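Local coordinates for protein ketosynthase (Streptomyces sp. MSC090213JE08, PDB 6KXD) that probably catalyses the decarboxylative condensation of malonyl-ACP with a fatty acyl chain to give a 3-oxoacyl-ACP, as a polyketide synthase ketosynthase, at residues V17-I21 with C56-F61; R274-A278 with A314-V319. One frame throughout, in Å; residues are numbered along the deposited sequence.

Contact 1: V17-I21 with C56-F61; sequences VISSI and CEVPDF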
loop_
_atom_site.group_PDB
_atom_site.type_symbol
_atom_site.label_atom_id
_atom_site.label_comp_id
_atom_site.label_asym_id
_atom_site.label_seq_id
_atom_site.Cartn_x
_atom_site.Cartn_y
_atom_site.Cartn_z
ATOM N N VAL A 17 16.747 10.858 2.075
ATOM C CA VAL A 17 15.776 11.961 2.171
ATOM C C VAL A 17 15.850 12.843 0.926
ATOM O O VAL A 17 16.924 13.379 0.606
ATOM C CB VAL A 17 16.017 12.832 3.421
ATOM C CG1 VAL A 17 15.001 13.978 3.467
ATOM C CG2 VAL A 17 16.009 12.039 4.709
ATOM N N ILE A 18 14.692 13.024 0.290
ATOM C CA ILE A 18 14.363 13.997 -0.703
ATOM C C ILE A 18 13.194 14.790 -0.144
ATOM O O ILE A 18 12.108 14.259 -0.078
ATOM C CB ILE A 18 13.913 13.370 -2.031
ATOM C CG1 ILE A 18 14.967 12.463 -2.673
ATOM C CG2 ILE A 18 13.463 14.460 -2.976
ATOM C CD1 ILE A 18 16.012 13.213 -3.444
ATOM N N SER A 19 13.400 16.046 0.235
ATOM C CA SER A 19 12.331 16.768 0.924
ATOM C C SER A 19 12.378 18.238 0.532
ATOM O O SER A 19 13.393 18.727 0.008
ATOM C CB SER A 19 12.443 16.601 2.425
ATOM O OG SER A 19 13.235 17.626 3.000
ATOM N N SER A 20 11.280 18.909 0.872
ATOM C CA SER A 20 11.066 20.307 0.613
ATOM C C SER A 20 12.001 21.164 1.476
ATOM O O SER A 20 12.102 22.328 1.170
ATOM C CB SER A 20 9.607 20.676 0.814
ATOM O OG SER A 20 9.248 20.489 2.168
ATOM N N ILE A 21 12.641 20.599 2.521
ATOM C CA ILE A 21 13.530 21.322 3.422
ATOM C C ILE A 21 14.955 20.763 3.380
ATOM O O ILE A 21 15.767 21.049 4.301
ATOM C CB ILE A 21 13.004 21.358 4.871
ATOM C CG1 ILE A 21 13.089 20.006 5.591
ATOM C CG2 ILE A 21 11.597 21.932 4.879
ATOM C CD1 ILE A 21 12.768 20.065 7.051
ATOM N N CYS A 56 4.646 22.581 -0.941
ATOM C CA CYS A 56 5.953 22.348 -0.424
ATOM C C CYS A 56 6.674 21.382 -1.352
ATOM O O CYS A 56 6.905 20.216 -0.985
ATOM C CB CYS A 56 5.936 21.795 0.992
ATOM S SG CYS A 56 5.304 22.994 2.198
ATOM N N GLU A 57 7.009 21.882 -2.538
ATOM C CA GLU A 57 7.701 21.099 -3.527
ATOM C C GLU A 57 9.154 20.905 -3.124
ATOM O O GLU A 57 9.733 21.654 -2.310
ATOM C CB GLU A 57 7.675 21.751 -4.898
ATOM C CG GLU A 57 6.382 21.570 -5.625
ATOM C CD GLU A 57 6.377 22.260 -6.968
ATOM O OE1 GLU A 57 7.453 22.774 -7.356
ATOM O OE2 GLU A 57 5.327 22.267 -7.633
ATOM N N VAL A 58 9.742 19.845 -3.697
ATOM C CA VAL A 58 11.155 19.674 -3.691
ATOM C C VAL A 58 11.671 20.617 -4.775
ATOM O O VAL A 58 11.255 20.557 -5.937
ATOM C CB VAL A 58 11.595 18.216 -3.920
ATOM C CG1 VAL A 58 13.087 18.106 -4.199
ATOM C CG2 VAL A 58 11.238 17.346 -2.724
ATOM N N PRO A 59 12.534 21.573 -4.405
ATOM C CA PRO A 59 12.849 22.687 -5.307
ATOM C C PRO A 59 13.743 22.328 -6.511
ATOM O O PRO A 59 13.418 22.722 -7.651
ATOM C CB PRO A 59 13.523 23.671 -4.332
ATOM C CG PRO A 59 14.194 22.808 -3.324
ATOM C CD PRO A 59 13.224 21.661 -3.111
ATOM N N ASP A 60 14.821 21.574 -6.264
ATOM C CA ASP A 60 15.910 21.480 -7.228
ATOM C C ASP A 60 16.411 20.035 -7.326
ATOM O O ASP A 60 17.609 19.766 -7.217
ATOM C CB ASP A 60 17.034 22.462 -6.877
ATOM C CG ASP A 60 16.765 23.899 -7.312
ATOM O OD1 ASP A 60 16.214 24.093 -8.425
ATOM O OD2 ASP A 60 17.100 24.817 -6.535
ATOM N N PHE A 61 15.482 19.131 -7.637
ATOM C CA PHE A 61 15.746 17.723 -7.724
ATOM C C PHE A 61 16.565 17.394 -8.980
ATOM O O PHE A 61 16.156 17.692 -10.089
ATOM C CB PHE A 61 14.416 16.967 -7.776
ATOM C CG PHE A 61 14.561 15.483 -7.954
ATOM C CD1 PHE A 61 15.292 14.741 -7.042
ATOM C CD2 PHE A 61 13.897 14.832 -8.980
ATOM C CE1 PHE A 61 15.411 13.367 -7.188
ATOM C CE2 PHE A 61 14.028 13.462 -9.124
ATOM C CZ PHE A 61 14.767 12.741 -8.220
HETATM O O HOH W 1 7.025 18.712 1.222
#
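Ile18 meets Val58 and Phe61 with two different branches of its side chain. Its CG2 methyl lies against both methyls of Val58, 3.7 Å from Val58 CG2, and the two side chains cross at about a right angle. The other branch, with CG1 beside the backbone N (chi1 -60°), carries the terminal methyl to the Phe61 ring, where Ile18 CD1 stands 3.8 Å from Phe61 CE1 in an oblique approach. With an alanine here both CG2 and CD1 are lost, which is likely to open a gap between Val58 and Phe61 and leave the ring supported on this side mainly by Tyr81. Val58 CG2 also rests on the backbone of the other segment, 3.6 Å from Ser19 C. One residue further, Ser20 packs its CB against two carbonyls, 3.3 Å from Cys56 O, with Glu57 O beside it. A CA-H...O contact joins Ser20 CA to Glu57 O at 3.5 Å. One water lies between Ser20 OG and Cys56 O and donates to Cys56 O at 2.7 Å; no direct hydrogen bond links the segments. Within 17-21, Ser19 OG accepts from Ile21 N at 3.1 Å, an ST turn, and is hydrogen-bonded to Gly22 O. In the next shell Arg40 NH1 ties the two backbones together through Ser20 O and Glu57 O, while Glu233 OE2 accepts from Val58 N. Tyr81 of helix 77-93 meets the Phe61 ring edge to face and touches both Ile18 and Val58. The arrangement is one where the last part of central-sheet strand 10-19 runs into a turn that packs against an irregular loop, with helix 77-93 covering the apolar side, in the N-terminal half of a thiolase-like ketosynthase fold.

Contact 2: R274-A278 with A314-V319; sequences RDGIA and AAIVDV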
loop_
_atom_site.group_PDB
_atom_site.type_symbol
_atom_site.label_atom_id
_atom_site.label_comp_id
_atom_site.label_asym_id
_atom_site.label_seq_id
_atom_site.Cartn_x
_atom_site.Cartn_y
_atom_site.Cartn_z
ATOM N N ARG A 274 -10.591 9.796 17.532
ATOM C CA ARG A 274 -9.807 9.880 18.722
ATOM C C ARG A 274 -9.443 8.479 19.270
ATOM O O ARG A 274 -8.314 8.197 19.660
ATOM C CB ARG A 274 -10.647 10.702 19.713
ATOM C CG ARG A 274 -10.116 10.758 21.131
ATOM C CD ARG A 274 -11.168 11.526 21.909
ATOM N NE ARG A 274 -10.929 11.443 23.327
ATOM C CZ ARG A 274 -11.578 12.166 24.234
ATOM N NH1 ARG A 274 -12.564 12.968 23.861
ATOM N NH2 ARG A 274 -11.219 12.092 25.500
ATOM N N ASP A 275 -10.470 7.624 19.410
ATOM C CA ASP A 275 -10.315 6.256 19.981
ATOM C C ASP A 275 -9.347 5.445 19.107
ATOM O O ASP A 275 -8.468 4.720 19.618
ATOM C CB ASP A 275 -11.683 5.563 20.110
ATOM C CG ASP A 275 -12.560 6.132 21.225
ATOM O OD1 ASP A 275 -12.119 7.107 21.911
ATOM O OD2 ASP A 275 -13.670 5.587 21.423
ATOM N N GLY A 276 -9.512 5.598 17.787
ATOM C CA GLY A 276 -8.679 4.910 16.818
ATOM C C GLY A 276 -7.215 5.307 16.940
ATOM O O GLY A 276 -6.305 4.469 17.027
ATOM N N ILE A 277 -6.949 6.610 16.998
ATOM C CA ILE A 277 -5.561 7.066 17.200
ATOM C C ILE A 277 -5.033 6.543 18.545
ATOM O O ILE A 277 -3.913 6.067 18.646
ATOM C CB ILE A 277 -5.449 8.591 17.101
ATOM C CG1 ILE A 277 -5.958 9.106 15.752
ATOM C CG2 ILE A 277 -4.011 9.033 17.372
ATOM C CD1 ILE A 277 -5.978 10.589 15.641
ATOM N N ALA A 278 -5.836 6.670 19.607
ATOM C CA ALA A 278 -5.393 6.262 20.925
ATOM C C ALA A 278 -5.046 4.763 20.928
ATOM O O ALA A 278 -4.033 4.350 21.457
ATOM C CB ALA A 278 -6.458 6.620 21.956
ATOM N N ALA A 314 -6.476 15.063 21.567
ATOM C CA ALA A 314 -7.381 14.392 22.487
ATOM C C ALA A 314 -6.916 12.947 22.685
ATOM O O ALA A 314 -6.979 12.436 23.772
ATOM C CB ALA A 314 -8.798 14.461 21.972
ATOM N N ALA A 315 -6.441 12.292 21.604
ATOM C CA ALA A 315 -6.059 10.908 21.686
ATOM C C ALA A 315 -4.791 10.772 22.512
ATOM O O ALA A 315 -4.611 9.805 23.284
ATOM C CB ALA A 315 -5.875 10.351 20.287
ATOM N N ILE A 316 -3.867 11.709 22.270
ATOM C CA ILE A 316 -2.606 11.752 22.969
ATOM C C ILE A 316 -2.888 11.916 24.481
ATOM O O ILE A 316 -2.338 11.189 25.301
ATOM C CB ILE A 316 -1.686 12.855 22.398
ATOM C CG1 ILE A 316 -1.141 12.437 21.027
ATOM C CG2 ILE A 316 -0.541 13.158 23.362
ATOM C CD1 ILE A 316 -0.528 13.564 20.219
ATOM N N VAL A 317 -3.772 12.848 24.811
ATOM C CA VAL A 317 -4.108 13.130 26.206
ATOM C C VAL A 317 -4.840 11.918 26.808
ATOM O O VAL A 317 -4.612 11.572 27.970
ATOM C CB VAL A 317 -4.913 14.439 26.327
ATOM C CG1 VAL A 317 -5.466 14.628 27.737
ATOM C CG2 VAL A 317 -4.099 15.650 25.906
ATOM N N ASP A 318 -5.686 11.233 26.021
ATOM C CA ASP A 318 -6.297 9.995 26.491
ATOM C C ASP A 318 -5.236 8.996 26.931
ATOM O O ASP A 318 -5.397 8.352 27.958
ATOM C CB ASP A 318 -7.134 9.273 25.440
ATOM C CG ASP A 318 -8.506 9.862 25.230
ATOM O OD1 ASP A 318 -8.900 10.735 26.032
ATOM O OD2 ASP A 318 -9.162 9.441 24.251
ATOM N N VAL A 319 -4.178 8.828 26.127
ATOM C CA VAL A 319 -3.259 7.791 26.358
ATOM C C VAL A 319 -2.278 8.173 27.475
ATOM O O VAL A 319 -1.834 7.325 28.228
ATOM C CB VAL A 319 -2.493 7.435 25.069
ATOM C CG1 VAL A 319 -1.276 6.591 25.377
ATOM C CG2 VAL A 319 -3.419 6.756 24.067
#
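Ala315 sits against the turn that opens helix 274-288, its CB 3.3 Å from Arg274 O and also in touch with CB and CG2 of Ile277. This is the close-packed part of the contact: the axes of the two short helical segments pass 8.2 Å apart at 54°, and small side chains permit the approach. Ala278 extends the apolar strip, its CB 3.7 Å from Val319 CG2, and that same valine methyl touches Ala278 O. Further along helix 274-288, Ile281 and Leu285 continue the packing against Val319.

Toward solvent, apolar contact gives way to charge. Arg274 reaches over Ala314 with an extended chain, CG lying anti to the backbone N (chi1 171°), so that Ala314 CB lies over one face of the guanidinium and 3.8 Å from Arg274 CD. Asp318 takes the edge. Arg274 NE donates to Asp318 OD2 at 2.8 Å and Arg274 NH2 to Asp318 OD1 at 2.7 Å, both nearly straight. Asp318 OD1 uses its syn lone pair, whereas Arg274 NE meets Asp318 OD2 on the syn side but tilted out of the carboxylate plane. The guanidinium and carboxylate planes are turned 30° from each other, nearly coplanar. Asp275 OD1 lies 4.4 Å from Asp318 OD2, a like-charge approach that the guanidinium probably offsets. This side-on grip by two nitrogens, one to each oxygen, probably restrains rotation of the guanidinium, and the salt bridge borders the alanine-lined helix interface on its solvent side.

How the contacts relate
Contact 1 lies wholly in the early part of the chain, and contact 2 follows it. Their centres lie 32 Å apart on opposite sides of the chain's centre, and about 20 Å separates their nearest atoms. Contact 1 belongs to the N-terminal beta-ketoacyl synthase domain and contact 2 to the C-terminal one. A route through the mixed sheet connects them: strand 10-19, which carries 17-21, pairs with 255-264, followed by 398-405 and then 387-394, whose residues touch Ile277 and Ile316. One contact thus joins a loop to a strand end, the other two helices packed beside that sheet; they are separate local contacts, one in each domain, related through the strands of that sheet.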